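Long-range contact in lectin (Lotus tetragonolobus, PDB 2EIG), which is a legume seed lectin that probably binds L-fucosyl-containing sugars without altering them, carrying a calcium and a manganese ion in each subunit: residues A[102-115]-A[195-207]. Numbering follows the deposited sequence.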
ATOM      1  N   LEU A 102     -12.987  -5.334 -23.418  1.00 15.20           N
ATOM      2  CA  LEU A 102     -11.702  -4.683 -23.725  1.00 13.22           C
ATOM      3  C   LEU A 102     -10.636  -5.544 -24.390  1.00 13.27           C
ATOM      4  O   LEU A 102      -9.489  -5.129 -24.488  1.00 14.73           O
ATOM      5  CB  LEU A 102     -11.151  -3.884 -22.503  1.00 13.69           C
ATOM      6  CG  LEU A 102     -12.031  -2.672 -22.129  1.00 13.55           C
ATOM      7  CD1 LEU A 102     -11.686  -2.062 -20.778  1.00 14.40           C
ATOM      8  CD2 LEU A 102     -12.030  -1.520 -23.202  1.00  9.57           C
ATOM      9  N   GLY A 103     -11.026  -6.694 -24.924  1.00 13.11           N
ATOM     10  CA  GLY A 103     -10.107  -7.622 -25.553  1.00 13.30           C
ATOM     11  C   GLY A 103      -9.205  -8.299 -24.530  1.00 14.08           C
ATOM     12  O   GLY A 103      -8.223  -8.924 -24.902  1.00 14.07           O
ATOM     13  N   ILE A 104      -9.530  -8.163 -23.247  1.00 15.20           N
ATOM     14  CA  ILE A 104      -8.682  -8.751 -22.173  1.00 16.33           C
ATOM     15  C   ILE A 104      -9.419  -9.791 -21.320  1.00 17.13           C
ATOM     16  O   ILE A 104      -8.809 -10.641 -20.691  1.00 18.88           O
ATOM     17  CB  ILE A 104      -8.038  -7.686 -21.256  1.00 16.37           C
ATOM     18  CG1 ILE A 104      -9.101  -6.789 -20.572  1.00 13.99           C
ATOM     19  CG2 ILE A 104      -6.952  -6.863 -22.058  1.00 14.88           C
ATOM     20  CD1 ILE A 104      -8.557  -5.653 -19.715  1.00 17.33           C
ATOM     21  N   THR A 105     -10.727  -9.716 -21.305  1.00 18.30           N
ATOM     22  CA  THR A 105     -11.527 -10.607 -20.462  1.00 19.37           C
ATOM     23  C   THR A 105     -12.390 -11.464 -21.366  1.00 18.37           C
ATOM     24  O   THR A 105     -13.164 -10.936 -22.140  1.00 18.36           O
ATOM     25  CB  THR A 105     -12.409  -9.774 -19.495  1.00 20.26           C
ATOM     26  OG1 THR A 105     -11.565  -9.189 -18.488  1.00 24.40           O
ATOM     27  CG2 THR A 105     -13.506 -10.635 -18.816  1.00 20.09           C
ATOM     28  N   ASP A 106     -12.256 -12.778 -21.236  1.00 17.51           N
ATOM     29  CA  ASP A 106     -13.234 -13.720 -21.711  1.00 17.28           C
ATOM     30  C   ASP A 106     -14.426 -13.674 -20.731  1.00 18.35           C
ATOM     31  O   ASP A 106     -14.312 -14.110 -19.571  1.00 18.05           O
ATOM     32  CB  ASP A 106     -12.618 -15.114 -21.703  1.00 15.90           C
ATOM     33  CG  ASP A 106     -13.584 -16.211 -22.160  1.00 18.53           C
ATOM     34  OD1 ASP A 106     -13.083 -17.296 -22.467  1.00 19.72           O
ATOM     35  OD2 ASP A 106     -14.810 -16.020 -22.222  1.00 15.50           O
ATOM     36  N   SER A 107     -15.556 -13.166 -21.217  1.00 19.99           N
ATOM     37  CA  SER A 107     -16.728 -12.916 -20.405  1.00 21.64           C
ATOM     38  C   SER A 107     -17.380 -14.191 -19.883  1.00 22.19           C
ATOM     39  O   SER A 107     -18.139 -14.115 -18.916  1.00 20.88           O
ATOM     40  CB  SER A 107     -17.781 -12.071 -21.156  1.00 21.70           C
ATOM     41  OG  SER A 107     -18.419 -12.829 -22.151  1.00 21.53           O
ATOM     42  N   SER A 108     -17.036 -15.339 -20.479  1.00 22.87           N
ATOM     43  CA  SER A 108     -17.620 -16.630 -20.090  1.00 24.86           C
ATOM     44  C   SER A 108     -16.673 -17.463 -19.239  1.00 25.15           C
ATOM     45  O   SER A 108     -16.765 -18.662 -19.248  1.00 25.39           O
ATOM     46  CB  SER A 108     -17.980 -17.456 -21.327  1.00 24.47           C
ATOM     47  OG  SER A 108     -18.896 -16.793 -22.163  1.00 27.29           O
ATOM     48  N   ASN A 109     -15.788 -16.782 -18.515  1.00 26.78           N
ATOM     49  CA  ASN A 109     -14.643 -17.290 -17.755  1.00 28.11           C
ATOM     50  C   ASN A 109     -14.385 -16.009 -16.908  1.00 28.48           C
ATOM     51  O   ASN A 109     -14.867 -14.982 -17.329  1.00 29.69           O
ATOM     52  CB  ASN A 109     -13.523 -17.461 -18.755  1.00 27.55           C
ATOM     53  CG  ASN A 109     -12.467 -18.350 -18.291  1.00 28.90           C
ATOM     54  OD1 ASN A 109     -11.305 -18.047 -18.426  1.00 35.37           O
ATOM     55  ND2 ASN A 109     -12.842 -19.498 -17.790  1.00 38.01           N
ATOM     56  N   SER A 110     -13.719 -15.926 -15.766  1.00 30.05           N
ATOM     57  CA  SER A 110     -13.309 -16.890 -14.716  1.00 30.39           C
ATOM     58  C   SER A 110     -11.839 -17.168 -14.513  1.00 28.56           C
ATOM     59  O   SER A 110     -11.309 -17.011 -13.409  1.00 29.90           O
ATOM     60  CB  SER A 110     -14.056 -18.175 -14.694  1.00 31.20           C
ATOM     61  OG  SER A 110     -14.194 -18.417 -13.297  1.00 34.65           O
ATOM     62  N   GLN A 111     -11.207 -17.675 -15.546  1.00 26.83           N
ATOM     63  CA  GLN A 111      -9.794 -17.954 -15.499  1.00 24.82           C
ATOM     64  C   GLN A 111      -9.011 -16.727 -15.966  1.00 23.53           C
ATOM     65  O   GLN A 111      -7.783 -16.796 -16.124  1.00 24.11           O
ATOM     66  CB  GLN A 111      -9.465 -19.185 -16.358  1.00 24.36           C
ATOM     67  CG  GLN A 111     -10.014 -20.493 -15.777  1.00 26.68           C
ATOM     68  CD  GLN A 111      -9.583 -20.661 -14.330  1.00 29.02           C
ATOM     69  OE1 GLN A 111      -8.489 -21.022 -14.115  1.00 26.79           O
ATOM     70  NE2 GLN A 111     -10.441 -20.295 -13.340  1.00 32.02           N
ATOM     71  N   ASN A 112      -9.681 -15.602 -16.177  1.00 20.85           N
ATOM     72  CA  ASN A 112      -8.970 -14.447 -16.735  1.00 20.35           C
ATOM     73  C   ASN A 112      -7.829 -14.001 -15.884  1.00 20.48           C
ATOM     74  O   ASN A 112      -7.967 -13.849 -14.686  1.00 19.85           O
ATOM     75  CB  ASN A 112      -9.897 -13.291 -17.017  1.00 21.12           C
ATOM     76  CG  ASN A 112     -10.914 -13.625 -18.071  1.00 20.94           C
ATOM     77  OD1 ASN A 112     -10.562 -13.937 -19.213  1.00 20.27           O
ATOM     78  ND2 ASN A 112     -12.186 -13.541 -17.703  1.00 20.13           N
ATOM     79  N   GLN A 113      -6.683 -13.826 -16.516  1.00 19.74           N
ATOM     80  CA  GLN A 113      -5.484 -13.585 -15.782  1.00 19.80           C
ATOM     81  C   GLN A 113      -4.689 -12.446 -16.455  1.00 18.18           C
ATOM     82  O   GLN A 113      -4.221 -12.591 -17.570  1.00 16.97           O
ATOM     83  CB  GLN A 113      -4.672 -14.880 -15.760  1.00 20.46           C
ATOM     84  CG  GLN A 113      -3.633 -14.819 -14.710  1.00 22.61           C
ATOM     85  CD  GLN A 113      -2.790 -16.049 -14.666  1.00 23.95           C
ATOM     86  OE1 GLN A 113      -3.092 -17.041 -15.310  1.00 25.01           O
ATOM     87  NE2 GLN A 113      -1.737 -16.000 -13.887  1.00 23.01           N
ATOM     88  N   PHE A 114      -4.576 -11.316 -15.789  1.00 17.42           N
ATOM     89  CA  PHE A 114      -3.949 -10.133 -16.418  1.00 17.48           C
ATOM     90  C   PHE A 114      -3.934  -9.020 -15.424  1.00 16.87           C
ATOM     91  O   PHE A 114      -4.686  -9.005 -14.419  1.00 18.01           O
ATOM     92  CB  PHE A 114      -4.705  -9.667 -17.713  1.00 17.23           C
ATOM     93  CG  PHE A 114      -6.094  -9.152 -17.437  1.00 16.78           C
ATOM     94  CD1 PHE A 114      -6.286  -7.838 -17.009  1.00 18.38           C
ATOM     95  CD2 PHE A 114      -7.184 -10.003 -17.509  1.00 17.64           C
ATOM     96  CE1 PHE A 114      -7.544  -7.384 -16.676  1.00 20.27           C
ATOM     97  CE2 PHE A 114      -8.456  -9.568 -17.164  1.00 16.85           C
ATOM     98  CZ  PHE A 114      -8.643  -8.274 -16.751  1.00 17.73           C
ATOM     99  N   VAL A 115      -3.078  -8.064 -15.705  1.00 16.85           N
ATOM    100  CA  VAL A 115      -3.062  -6.826 -14.962  1.00 15.35           C
ATOM    101  C   VAL A 115      -3.212  -5.785 -16.059  1.00 16.01           C
ATOM    102  O   VAL A 115      -2.514  -5.846 -17.077  1.00 14.66           O
ATOM    103  CB  VAL A 115      -1.772  -6.649 -14.098  1.00 15.16           C
ATOM    104  CG1 VAL A 115      -1.701  -5.263 -13.514  1.00 13.72           C
ATOM    105  CG2 VAL A 115      -1.708  -7.675 -12.936  1.00 14.50           C
ATOM    106  N   VAL A 195      -0.348 -13.132  -9.410  1.00 22.13           N
ATOM    107  CA  VAL A 195      -1.369 -13.134 -10.445  1.00 19.90           C
ATOM    108  C   VAL A 195      -0.880 -13.475 -11.833  1.00 19.09           C
ATOM    109  O   VAL A 195      -1.680 -13.738 -12.696  1.00 19.15           O
ATOM    110  CB  VAL A 195      -2.190 -11.828 -10.452  1.00 20.64           C
ATOM    111  CG1 VAL A 195      -3.090 -11.779  -9.195  1.00 19.69           C
ATOM    112  CG2 VAL A 195      -1.271 -10.584 -10.548  1.00 18.31           C
ATOM    113  N   LEU A 196       0.433 -13.480 -12.060  1.00 16.27           N
ATOM    114  CA  LEU A 196       0.906 -13.654 -13.421  1.00 14.39           C
ATOM    115  C   LEU A 196       2.064 -14.647 -13.443  1.00 14.36           C
ATOM    116  O   LEU A 196       2.748 -14.801 -12.425  1.00 13.06           O
ATOM    117  CB  LEU A 196       1.391 -12.305 -13.984  1.00 14.32           C
ATOM    118  CG  LEU A 196       0.307 -11.330 -14.449  1.00 11.05           C
ATOM    119  CD1 LEU A 196       0.876  -9.956 -14.684  1.00 12.23           C
ATOM    120  CD2 LEU A 196      -0.407 -11.850 -15.674  1.00 12.63           C
ATOM    121  N   PRO A 197       2.315 -15.290 -14.606  1.00 14.45           N
ATOM    122  CA  PRO A 197       3.476 -16.167 -14.696  1.00 14.57           C
ATOM    123  C   PRO A 197       4.724 -15.364 -14.923  1.00 14.82           C
ATOM    124  O   PRO A 197       4.680 -14.126 -14.967  1.00 14.88           O
ATOM    125  CB  PRO A 197       3.160 -17.064 -15.932  1.00 14.13           C
ATOM    126  CG  PRO A 197       2.423 -16.163 -16.814  1.00 15.27           C
ATOM    127  CD  PRO A 197       1.559 -15.276 -15.865  1.00 13.44           C
ATOM    128  N   GLU A 198       5.852 -16.047 -15.067  1.00 15.26           N
ATOM    129  CA  GLU A 198       7.117 -15.362 -14.945  1.00 15.98           C
ATOM    130  C   GLU A 198       7.519 -14.606 -16.236  1.00 15.32           C
ATOM    131  O   GLU A 198       8.475 -13.857 -16.238  1.00 14.89           O
ATOM    132  CB  GLU A 198       8.179 -16.370 -14.513  1.00 15.71           C
ATOM    133  CG  GLU A 198       8.454 -17.413 -15.582  1.00 21.15           C
ATOM    134  CD  GLU A 198       9.162 -18.622 -14.973  1.00 23.59           C
ATOM    135  OE1 GLU A 198      10.402 -18.695 -15.120  1.00 27.75           O
ATOM    136  OE2 GLU A 198       8.479 -19.453 -14.330  1.00 21.66           O
ATOM    137  N   LYS A 199       6.787 -14.843 -17.324  1.00 15.07           N
ATOM    138  CA  LYS A 199       7.034 -14.161 -18.596  1.00 16.20           C
ATOM    139  C   LYS A 199       5.676 -13.643 -19.000  1.00 15.03           C
ATOM    140  O   LYS A 199       4.697 -14.341 -18.868  1.00 15.85           O
ATOM    141  CB  LYS A 199       7.576 -15.098 -19.706  1.00 15.32           C
ATOM    142  CG  LYS A 199       9.007 -15.602 -19.476  1.00 18.07           C
ATOM    143  CD  LYS A 199       9.395 -16.546 -20.605  1.00 20.46           C
ATOM    144  CE  LYS A 199      10.604 -17.415 -20.194  1.00 24.55           C
ATOM    145  NZ  LYS A 199      11.609 -16.637 -19.379  1.00 25.65           N
ATOM    146  N   VAL A 200       5.613 -12.384 -19.399  1.00 14.70           N
ATOM    147  CA  VAL A 200       4.351 -11.802 -19.821  1.00 13.77           C
ATOM    148  C   VAL A 200       4.529 -11.026 -21.120  1.00 14.20           C
ATOM    149  O   VAL A 200       5.637 -10.716 -21.528  1.00 12.67           O
ATOM    150  CB  VAL A 200       3.726 -10.900 -18.701  1.00 13.66           C
ATOM    151  CG1 VAL A 200       3.404 -11.719 -17.445  1.00 13.81           C
ATOM    152  CG2 VAL A 200       4.645  -9.730 -18.334  1.00 11.85           C
ATOM    153  N   SER A 201       3.417 -10.740 -21.786  1.00 13.27           N
ATOM    154  CA  SER A 201       3.438  -9.712 -22.779  1.00 12.29           C
ATOM    155  C   SER A 201       3.172  -8.444 -22.025  1.00 13.23           C
ATOM    156  O   SER A 201       2.564  -8.441 -20.930  1.00 11.57           O
ATOM    157  CB  SER A 201       2.376  -9.966 -23.840  1.00 12.81           C
ATOM    158  OG  SER A 201       1.084 -10.021 -23.230  1.00 15.42           O
ATOM    159  N   VAL A 202       3.734  -7.371 -22.574  1.00 14.58           N
ATOM    160  CA  VAL A 202       3.290  -6.008 -22.256  1.00 14.19           C
ATOM    161  C   VAL A 202       2.793  -5.467 -23.555  1.00 14.37           C
ATOM    162  O   VAL A 202       3.321  -5.812 -24.657  1.00 14.90           O
ATOM    163  CB  VAL A 202       4.414  -5.112 -21.639  1.00 13.57           C
ATOM    164  CG1 VAL A 202       4.834  -5.728 -20.331  1.00 15.52           C
ATOM    165  CG2 VAL A 202       5.658  -4.986 -22.612  1.00 11.56           C
ATOM    166  N   GLY A 203       1.776  -4.628 -23.437  1.00 14.46           N
ATOM    167  CA  GLY A 203       1.191  -4.004 -24.579  1.00 14.89           C
ATOM    168  C   GLY A 203      -0.200  -3.480 -24.332  1.00 14.62           C
ATOM    169  O   GLY A 203      -0.597  -3.132 -23.219  1.00 14.56           O
ATOM    170  N   PHE A 204      -0.941  -3.382 -25.419  1.00 15.47           N
ATOM    171  CA  PHE A 204      -2.210  -2.683 -25.394  1.00 14.81           C
ATOM    172  C   PHE A 204      -3.279  -3.544 -25.987  1.00 14.79           C
ATOM    173  O   PHE A 204      -3.020  -4.344 -26.876  1.00 14.00           O
ATOM    174  CB  PHE A 204      -2.128  -1.384 -26.205  1.00 13.87           C
ATOM    175  CG  PHE A 204      -1.050  -0.466 -25.748  1.00 16.14           C
ATOM    176  CD1 PHE A 204       0.212  -0.495 -26.370  1.00 14.01           C
ATOM    177  CD2 PHE A 204      -1.280   0.445 -24.693  1.00 13.02           C
ATOM    178  CE1 PHE A 204       1.216   0.366 -25.943  1.00 13.25           C
ATOM    179  CE2 PHE A 204      -0.252   1.317 -24.266  1.00 13.63           C
ATOM    180  CZ  PHE A 204       0.995   1.265 -24.912  1.00 16.47           C
ATOM    181  N   SER A 205      -4.488  -3.356 -25.475  1.00 13.84           N
ATOM    182  CA  SER A 205      -5.652  -3.939 -26.041  1.00 13.88           C
ATOM    183  C   SER A 205      -6.702  -2.853 -26.131  1.00 13.97           C
ATOM    184  O   SER A 205      -6.825  -2.012 -25.233  1.00 13.57           O
ATOM    185  CB  SER A 205      -6.151  -5.084 -25.145  1.00 13.67           C
ATOM    186  OG  SER A 205      -7.336  -5.585 -25.671  1.00 15.35           O
ATOM    187  N   ALA A 206      -7.472  -2.890 -27.206  1.00 14.51           N
ATOM    188  CA  ALA A 206      -8.518  -1.897 -27.425  1.00 15.01           C
ATOM    189  C   ALA A 206      -9.671  -2.507 -28.176  1.00 13.51           C
ATOM    190  O   ALA A 206      -9.476  -3.388 -28.977  1.00 15.61           O
ATOM    191  CB  ALA A 206      -7.952  -0.703 -28.191  1.00 14.42           C
ATOM    192  N   THR A 207     -10.894  -2.059 -27.899  1.00 13.86           N
ATOM    193  CA  THR A 207     -12.056  -2.569 -28.575  1.00 13.12           C
ATOM    194  C   THR A 207     -12.985  -1.405 -28.885  1.00 14.30           C
ATOM    195  O   THR A 207     -12.923  -0.356 -28.271  1.00 13.93           O
ATOM    196  CB  THR A 207     -12.907  -3.549 -27.696  1.00 12.72           C
ATOM    197  OG1 THR A 207     -13.135  -2.919 -26.424  1.00 12.64           O
ATOM    198  CG2 THR A 207     -12.216  -4.882 -27.531  1.00 11.46           C
TER
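Ser-205 and Thr-207, two residues apart on strand 199-208, both point their CB atoms toward the 102-115 segment near Leu-102, and here the packing is tight. Ser-205 OG lies anti to its own backbone N (chi1 176°) and donates to Leu-102 O over a very short 2.5 Å, while its CB rests on Ile-104 CG2. Thr-207 spreads its two branches: CG2 sits 3.4 Å from Gly-103 N, and OG1, hydrogen-bonded to Gly-99 O, lies 3.7 Å from Leu-102 CD2. Gly-103, at positive phi (71°), brings its CA to 3.4 Å from Ser-205 OG. The Leu-102 side chain is about 5 Å from both the calcium and the manganese ion.

The looser, partly exposed side is confined to Gln-113 and Pro-197. Gln-113 reaches across fully extended, and NE2 donates to Val-195 O at 2.6 Å, fairly straight at 162° but well above the carbonyl plane. On the buried side, Val-115 CG2 meets Val-195 CG2 at 3.8 Å and Leu-196 CD1, a small apolar patch that Leu-86 extends.

Two short side-chain bonds thus satisfy main-chain oxygens and join this legume lectin loop to strand 199-208 and the turn before it, the first close to the metal pair.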